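PDB 3LX2: DNA polymerase sliding clamp 2 from Thermococcus kodakarensis, which probably acts as a ring-shaped homotrimeric sliding clamp that encircles DNA and tethers the replicative polymerase and other proteins to it. Local coordinates for residues R11-E14 and S15-T19; R75-K78 and V79-A83; K167-N171 and D172-R176. One frame throughout, in Å; residues are numbered along the deposited sequence.

How the interactions relate
All three interactions are local, each within one continuous piece of chain, and they follow one another in series without nesting or crossing. From the N terminus, interaction 1 spans successive turns of helix 10-21. Interaction 2 comes at the close of helix 73-80, where the chain tightens into a beta turn. These two lie in the N-terminal domain and touch, Ile17 CG1 standing 3.5 Å from Leu80 CD1, so they tie neighbouring helices together. Interaction 3 closes the hairpin of strands 164-169 and 174-179 in the C-terminal domain; within the chain its nearest atoms are about 28 Å from interaction 2. Across subunits, however, residues 75-83 and 167-176 meet at the trimer interface.

Interaction 1: residues R11-E14 and S15-T19; sequences REFE and SLIAT. With SO4 (sulfate ion), chain E.
Phe13 and Ile17 meet one turn apart, ring atom Phe13 CD1 lying 3.9 Å from Ile17 CG1. The methylene reaches the ring obliquely. Ile17 holds CG1 anti to its own carbonyl carbon (chi1 -63°), which turns that branch back along the helix and also brings CG1 to 3.4 Å from Phe13 O. Glu14 bends at its second torsion (chi2 -81°) and lays OE2 alongside the methyl of Ala18, OE2 to CB 3.8 Å.

Beneath these side chains runs the helical backbone. Ile17 N donates to Phe13 O over 3.0 Å, and Ala18 N to Glu14 O over 2.8 Å, both regular i+4 bonds. Just before them the pattern is less regular: Ser15 N takes Glu12 O at 2.9 Å from above the carbonyl plane, 52° out of it, while its bond to Arg11 O is weak, as is that of Leu16 N to Glu12 O.

Farther out, Phe13 and Leu16 pack on Leu53 of strand 47-54, and Glu12 OE1 forms a salt bridge with Arg235. Arg11 turns the edge of its guanidinium to a sulfate ion, probably from the crystallisation liquor; NH1 makes two weak bonds to it, the shorter to O4 at 2.8 Å. Ser9 OG and Arg86 N also hold the ion.

Helix 10-21 is thus amphipathic, and in PCNA rings such helices line the central channel. At its start, Arg11 NH1, Ser9 OG and Arg86 N together can hold a small anion.

Interaction 2: residues R75-K78 and V79-A83; sequences RFLK and VLKLA
Leu80 sets its CD1 methyl over one face of the Phe76 ring, 3.8 Å from the ring centroid and 14° off the normal, a CH-pi contact displaced toward the rim. Phe76 CG is anti to the backbone N (chi1 -173°), which swings the ring forward along the helix to receive it. One residue on, the aliphatic part of Lys81 crosses Leu77, Lys81 CD standing 4.1 Å from Leu77 CG.

The backbone donors change partners through this stretch. Val79 N reaches Arg75 O only weakly, whereas Leu80 N binds Phe76 O at 3.1 Å. Lys81 N is divided: its main acceptor is Leu77 O at 2.9 Å, and Lys78 O is a weak second one. Beyond it the bonds span three residues, Leu82 N to Val79 O at 2.9 Å and Ala83 N to Leu80 O at 3.1 Å, the latter closing a type I beta turn. The shift from i+4 to i+3 acceptors shows that the coil tightens here.

Phe76 also meets Phe71 edge-to-face. Arg75 carries its guanidinium to the second subunit, where NH2 forms a salt bridge with Asp172 OD1 and a weak hydrogen bond to Asn171 OD1, while NH1 pairs with Asp172 OD2. One side of this helix therefore packs Phe76, Val79 and Leu80 against the strands of its domain, while Arg75 supplies a charged link between subunits.

Interaction 3: residues K167-N171 and D172-R176; sequences KAEGN and DSEVR
Ala168 and Val175 form the hydrogen-bonded pair of this antiparallel hairpin: Ala168 N donates to Val175 O and Val175 N to Ala168 O, each at 3.1 Å. Gly170 N adds a nearly straight bond to Ser173 O, 2.9 Å at 172°, just before the chain reverses through Asn171 and Asp172. CA-H...O contacts supplement them, the shorter from Lys167 CA to Val175 O at 3.0 Å.

On the buried face Ala168 CB lies 4.1 Å from Val175 CG1, and both side chains pack against Val151 of helix 138-151. Strand 174-179 is the outermost of its sheet within the chain, yet residues 174-176 pair antiparallel with a strand of the third subunit, so the sheet continues across the interface, as is characteristic of PCNA rings. Ser173 packs there on Lys112 of the third subunit.

Like charges gather on the other face. Arg176 bends at its third torsion (chi3 -94°), bringing NH2 to the flank of Lys167, whose NZ sits at the edge of the guanidinium, 3.3 Å from NH2, an approach likely to cost some electrostatic energy. Glu169 and Glu174 are also aligned, Glu169 OE2 being 4.0 Å from Glu174 OE1 and the carboxylate planes turned 33° apart.

Interaction 1: residues R11-E14 and S15-T19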
loop_
_atom_site.group_PDB
_atom_site.type_symbol
_atom_site.label_atom_id
_atom_site.label_comp_id
_atom_site.label_asym_id
_atom_site.label_seq_id
_atom_site.Cartn_x
_atom_site.Cartn_y
_atom_site.Cartn_z
ATOM N N ARG A 11 -12.058 7.787 14.398
ATOM C CA ARG A 11 -11.039 8.002 13.370
ATOM C C ARG A 11 -10.474 9.393 13.402
ATOM O O ARG A 11 -9.281 9.529 13.360
ATOM C CB ARG A 11 -11.561 7.730 11.958
ATOM C CG ARG A 11 -11.292 6.341 11.416
ATOM C CD ARG A 11 -12.310 6.210 10.378
ATOM N NE ARG A 11 -11.878 5.697 9.089
ATOM C CZ ARG A 11 -12.387 6.091 7.915
ATOM N NH1 ARG A 11 -13.288 7.083 7.791
ATOM N NH2 ARG A 11 -11.965 5.491 6.835
ATOM N N GLU A 12 -11.325 10.415 13.443
ATOM C CA GLU A 12 -10.822 11.755 13.762
ATOM C C GLU A 12 -9.946 11.676 14.975
ATOM O O GLU A 12 -8.791 12.076 14.904
ATOM C CB GLU A 12 -11.931 12.776 13.948
ATOM C CG GLU A 12 -12.010 13.725 12.776
ATOM C CD GLU A 12 -13.273 14.562 12.768
ATOM O OE1 GLU A 12 -13.863 14.817 13.850
ATOM O OE2 GLU A 12 -13.692 14.971 11.663
ATOM N N PHE A 13 -10.428 11.103 16.065
ATOM C CA PHE A 13 -9.609 11.078 17.303
ATOM C C PHE A 13 -8.315 10.297 17.176
ATOM O O PHE A 13 -7.308 10.640 17.803
ATOM C CB PHE A 13 -10.405 10.468 18.429
ATOM C CG PHE A 13 -10.126 11.047 19.747
ATOM C CD1 PHE A 13 -9.229 10.440 20.605
ATOM C CD2 PHE A 13 -10.814 12.176 20.190
ATOM C CE1 PHE A 13 -8.987 10.947 21.892
ATOM C CE2 PHE A 13 -10.549 12.717 21.519
ATOM C CZ PHE A 13 -9.612 12.084 22.350
ATOM N N GLU A 14 -8.348 9.212 16.391
ATOM C CA GLU A 14 -7.142 8.432 16.059
ATOM C C GLU A 14 -6.036 9.371 15.560
ATOM O O GLU A 14 -4.875 9.179 15.825
ATOM C CB GLU A 14 -7.488 7.444 14.951
ATOM C CG GLU A 14 -6.372 6.487 14.496
ATOM C CD GLU A 14 -5.415 7.139 13.525
ATOM O OE1 GLU A 14 -5.810 8.136 12.902
ATOM O OE2 GLU A 14 -4.248 6.712 13.411
ATOM N N SER A 15 -6.443 10.385 14.823
ATOM C CA SER A 15 -5.563 11.164 14.076
ATOM C C SER A 15 -4.868 12.238 14.944
ATOM O O SER A 15 -3.686 12.565 14.776
ATOM C CB SER A 15 -6.338 11.712 12.874
ATOM O OG SER A 15 -5.941 13.039 12.729
ATOM N N LEU A 16 -5.580 12.746 15.931
ATOM C CA LEU A 16 -4.953 13.473 17.021
ATOM C C LEU A 16 -4.007 12.592 17.823
ATOM O O LEU A 16 -2.913 13.019 18.235
ATOM C CB LEU A 16 -6.035 13.929 17.952
ATOM C CG LEU A 16 -5.560 14.745 19.139
ATOM C CD1 LEU A 16 -5.115 16.135 18.685
ATOM C CD2 LEU A 16 -6.743 14.820 20.145
ATOM N N ILE A 17 -4.403 11.364 18.095
ATOM C CA ILE A 17 -3.526 10.564 18.936
ATOM C C ILE A 17 -2.240 10.228 18.185
ATOM O O ILE A 17 -1.154 10.168 18.814
ATOM C CB ILE A 17 -4.236 9.336 19.539
ATOM C CG1 ILE A 17 -5.368 9.794 20.468
ATOM C CG2 ILE A 17 -3.324 8.489 20.343
ATOM C CD1 ILE A 17 -4.946 10.757 21.454
ATOM N N ALA A 18 -2.374 10.043 16.861
ATOM C CA ALA A 18 -1.262 9.721 15.976
ATOM C C ALA A 18 -0.230 10.872 16.003
ATOM O O ALA A 18 0.968 10.650 16.045
ATOM C CB ALA A 18 -1.747 9.415 14.525
ATOM N N THR A 19 -0.691 12.098 16.028
ATOM C CA THR A 19 0.258 13.166 16.093
ATOM C C THR A 19 1.015 13.176 17.455
ATOM O O THR A 19 2.217 13.338 17.490
ATOM C CB THR A 19 -0.460 14.429 15.763
ATOM O OG1 THR A 19 -1.156 14.182 14.549
ATOM C CG2 THR A 19 0.476 15.566 15.583
HETATM S S SO4 E . -15.407 9.008 9.963
HETATM O O1 SO4 E . -14.699 9.879 10.853
HETATM O O2 SO4 E . -15.197 7.597 10.310
HETATM O O3 SO4 E . -16.811 9.391 10.180
HETATM O O4 SO4 E . -14.981 9.197 8.556
#

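Interaction 2: residues R75-K78 and V79-A83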
loop_
_atom_site.group_PDB
_atom_site.type_symbol
_atom_site.label_atom_id
_atom_site.label_comp_id
_atom_site.label_asym_id
_atom_site.label_seq_id
_atom_site.Cartn_x
_atom_site.Cartn_y
_atom_site.Cartn_z
ATOM N N ARG A 75 -0.175 2.474 23.210
ATOM C CA ARG A 75 -1.147 1.388 23.463
ATOM C C ARG A 75 -2.542 1.810 22.966
ATOM O O ARG A 75 -3.274 1.041 22.322
ATOM C CB ARG A 75 -1.236 1.089 24.950
ATOM C CG ARG A 75 -0.621 -0.210 25.408
ATOM C CD ARG A 75 -1.056 -0.409 26.868
ATOM N NE ARG A 75 -1.456 -1.795 27.073
ATOM C CZ ARG A 75 -1.019 -2.598 28.037
ATOM N NH1 ARG A 75 -0.170 -2.162 28.965
ATOM N NH2 ARG A 75 -1.480 -3.842 28.084
ATOM N N PHE A 76 -2.871 3.046 23.285
ATOM C CA PHE A 76 -4.123 3.658 22.993
ATOM C C PHE A 76 -4.249 3.836 21.513
ATOM O O PHE A 76 -5.315 3.676 20.962
ATOM C CB PHE A 76 -4.122 5.036 23.635
ATOM C CG PHE A 76 -5.432 5.748 23.573
ATOM C CD1 PHE A 76 -6.628 5.047 23.679
ATOM C CD2 PHE A 76 -5.464 7.128 23.447
ATOM C CE1 PHE A 76 -7.855 5.715 23.656
ATOM C CE2 PHE A 76 -6.692 7.804 23.394
ATOM C CZ PHE A 76 -7.895 7.085 23.503
ATOM N N LEU A 77 -3.145 4.166 20.873
ATOM C CA LEU A 77 -3.158 4.432 19.442
ATOM C C LEU A 77 -3.486 3.171 18.673
ATOM O O LEU A 77 -4.268 3.219 17.711
ATOM C CB LEU A 77 -1.835 5.023 18.939
ATOM C CG LEU A 77 -1.755 5.228 17.409
ATOM C CD1 LEU A 77 -2.844 6.173 16.922
ATOM C CD2 LEU A 77 -0.354 5.748 17.049
ATOM N N LYS A 78 -2.930 2.046 19.107
ATOM C CA LYS A 78 -3.287 0.759 18.456
ATOM C C LYS A 78 -4.782 0.418 18.502
ATOM O O LYS A 78 -5.322 -0.071 17.511
ATOM C CB LYS A 78 -2.449 -0.422 18.976
ATOM C CG LYS A 78 -0.988 -0.246 18.633
ATOM C CD LYS A 78 -0.124 -1.352 19.267
ATOM C CE LYS A 78 1.216 -1.463 18.521
ATOM N NZ LYS A 78 1.881 -2.811 18.767
ATOM N N VAL A 79 -5.433 0.684 19.632
ATOM C CA VAL A 79 -6.856 0.492 19.751
ATOM C C VAL A 79 -7.530 1.379 18.753
ATOM O O VAL A 79 -8.420 0.925 18.009
ATOM C CB VAL A 79 -7.376 0.892 21.109
ATOM C CG1 VAL A 79 -8.874 0.938 21.092
ATOM C CG2 VAL A 79 -6.863 -0.078 22.201
ATOM N N LEU A 80 -7.108 2.637 18.701
ATOM C CA LEU A 80 -7.794 3.597 17.863
ATOM C C LEU A 80 -7.624 3.274 16.369
ATOM O O LEU A 80 -8.474 3.612 15.540
ATOM C CB LEU A 80 -7.384 5.038 18.201
ATOM C CG LEU A 80 -7.801 5.523 19.595
ATOM C CD1 LEU A 80 -7.202 6.867 19.799
ATOM C CD2 LEU A 80 -9.336 5.609 19.714
ATOM N N LYS A 81 -6.542 2.572 16.042
ATOM C CA LYS A 81 -6.309 2.234 14.660
ATOM C C LYS A 81 -7.253 1.120 14.235
ATOM O O LYS A 81 -7.379 0.835 13.056
ATOM C CB LYS A 81 -4.827 1.882 14.424
ATOM C CG LYS A 81 -3.888 3.126 14.282
ATOM C CD LYS A 81 -2.419 2.723 14.251
ATOM C CE LYS A 81 -1.577 3.541 13.281
ATOM N NZ LYS A 81 -1.940 3.133 11.844
ATOM N N LEU A 82 -7.947 0.501 15.178
ATOM C CA LEU A 82 -8.997 -0.463 14.754
ATOM C C LEU A 82 -10.285 0.171 14.299
ATOM O O LEU A 82 -11.111 -0.522 13.701
ATOM C CB LEU A 82 -9.329 -1.502 15.817
ATOM C CG LEU A 82 -8.155 -2.249 16.474
ATOM C CD1 LEU A 82 -8.757 -2.939 17.674
ATOM C CD2 LEU A 82 -7.426 -3.251 15.584
ATOM N N ALA A 83 -10.468 1.469 14.559
ATOM C CA ALA A 83 -11.751 2.140 14.255
ATOM C C ALA A 83 -12.077 2.027 12.779
ATOM O O ALA A 83 -11.233 2.281 11.967
ATOM C CB ALA A 83 -11.702 3.529 14.608
#

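Interaction 3: residues K167-N171 and D172-R176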
loop_
_atom_site.group_PDB
_atom_site.type_symbol
_atom_site.label_atom_id
_atom_site.label_comp_id
_atom_site.label_asym_id
_atom_site.label_seq_id
_atom_site.Cartn_x
_atom_site.Cartn_y
_atom_site.Cartn_z
ATOM N N LYS A 167 12.490 27.694 2.874
ATOM C CA LYS A 167 13.699 27.278 2.166
ATOM C C LYS A 167 14.639 26.479 2.999
ATOM O O LYS A 167 14.703 26.591 4.215
ATOM C CB LYS A 167 14.456 28.448 1.533
ATOM C CG LYS A 167 15.391 29.252 2.445
ATOM C CD LYS A 167 15.781 30.610 1.741
ATOM C CE LYS A 167 17.256 31.081 2.039
ATOM N NZ LYS A 167 17.446 32.606 1.959
ATOM N N ALA A 168 15.359 25.642 2.282
ATOM C CA ALA A 168 16.350 24.791 2.871
ATOM C C ALA A 168 17.634 24.902 2.056
ATOM O O ALA A 168 17.625 25.246 0.862
ATOM C CB ALA A 168 15.845 23.365 2.940
ATOM N N GLU A 169 18.743 24.641 2.724
ATOM C CA GLU A 169 20.023 24.590 2.039
ATOM C C GLU A 169 20.899 23.477 2.608
ATOM O O GLU A 169 21.075 23.355 3.814
ATOM C CB GLU A 169 20.705 25.956 2.016
ATOM C CG GLU A 169 21.904 25.944 0.998
ATOM C CD GLU A 169 22.636 27.307 0.763
ATOM O OE1 GLU A 169 22.217 28.377 1.296
ATOM O OE2 GLU A 169 23.643 27.286 0.007
ATOM N N GLY A 170 21.412 22.651 1.700
ATOM C CA GLY A 170 22.356 21.568 2.001
ATOM C C GLY A 170 23.734 21.795 1.412
ATOM O O GLY A 170 24.022 22.880 0.889
ATOM N N ASN A 171 24.593 20.773 1.518
ATOM C CA ASN A 171 25.919 20.816 0.935
ATOM C C ASN A 171 25.911 21.246 -0.554
ATOM O O ASN A 171 26.656 22.189 -0.956
ATOM C CB ASN A 171 26.727 19.522 1.224
ATOM C CG ASN A 171 26.148 18.203 0.560
ATOM O OD1 ASN A 171 24.926 17.956 0.477
ATOM N ND2 ASN A 171 27.076 17.309 0.157
ATOM N N ASP A 172 25.026 20.636 -1.350
ATOM C CA ASP A 172 25.011 20.902 -2.793
ATOM C C ASP A 172 23.630 21.162 -3.441
ATOM O O ASP A 172 23.483 21.043 -4.666
ATOM C CB ASP A 172 25.659 19.730 -3.505
ATOM C CG ASP A 172 24.978 18.437 -3.210
ATOM O OD1 ASP A 172 24.077 18.400 -2.326
ATOM O OD2 ASP A 172 25.343 17.435 -3.852
ATOM N N SER A 173 22.620 21.474 -2.632
ATOM C CA SER A 173 21.271 21.732 -3.157
ATOM C C SER A 173 20.531 22.773 -2.315
ATOM O O SER A 173 20.868 23.011 -1.135
ATOM C CB SER A 173 20.459 20.429 -3.330
ATOM O OG SER A 173 20.430 19.583 -2.173
ATOM N N GLU A 174 19.533 23.414 -2.915
ATOM C CA GLU A 174 18.680 24.302 -2.154
ATOM C C GLU A 174 17.224 24.271 -2.653
ATOM O O GLU A 174 16.973 23.887 -3.792
ATOM C CB GLU A 174 19.318 25.710 -2.066
ATOM C CG GLU A 174 18.996 26.757 -3.123
ATOM C CD GLU A 174 20.066 27.864 -3.147
ATOM O OE1 GLU A 174 21.261 27.514 -3.241
ATOM O OE2 GLU A 174 19.749 29.068 -3.050
ATOM N N VAL A 175 16.257 24.628 -1.805
ATOM C CA VAL A 175 14.873 24.615 -2.253
ATOM C C VAL A 175 14.012 25.709 -1.645
ATOM O O VAL A 175 13.811 25.784 -0.444
ATOM C CB VAL A 175 14.224 23.205 -2.174
ATOM C CG1 VAL A 175 14.089 22.710 -0.731
ATOM C CG2 VAL A 175 12.910 23.174 -2.916
ATOM N N ARG A 176 13.531 26.576 -2.508
ATOM C CA ARG A 176 12.630 27.635 -2.124
ATOM C C ARG A 176 11.172 27.250 -2.582
ATOM O O ARG A 176 10.910 26.918 -3.745
ATOM C CB ARG A 176 13.147 28.923 -2.768
ATOM C CG ARG A 176 12.614 30.213 -2.260
ATOM C CD ARG A 176 13.386 31.414 -2.865
ATOM N NE ARG A 176 14.479 31.851 -1.971
ATOM C CZ ARG A 176 14.625 33.088 -1.469
ATOM N NH1 ARG A 176 13.749 34.036 -1.803
ATOM N NH2 ARG A 176 15.653 33.389 -0.654
#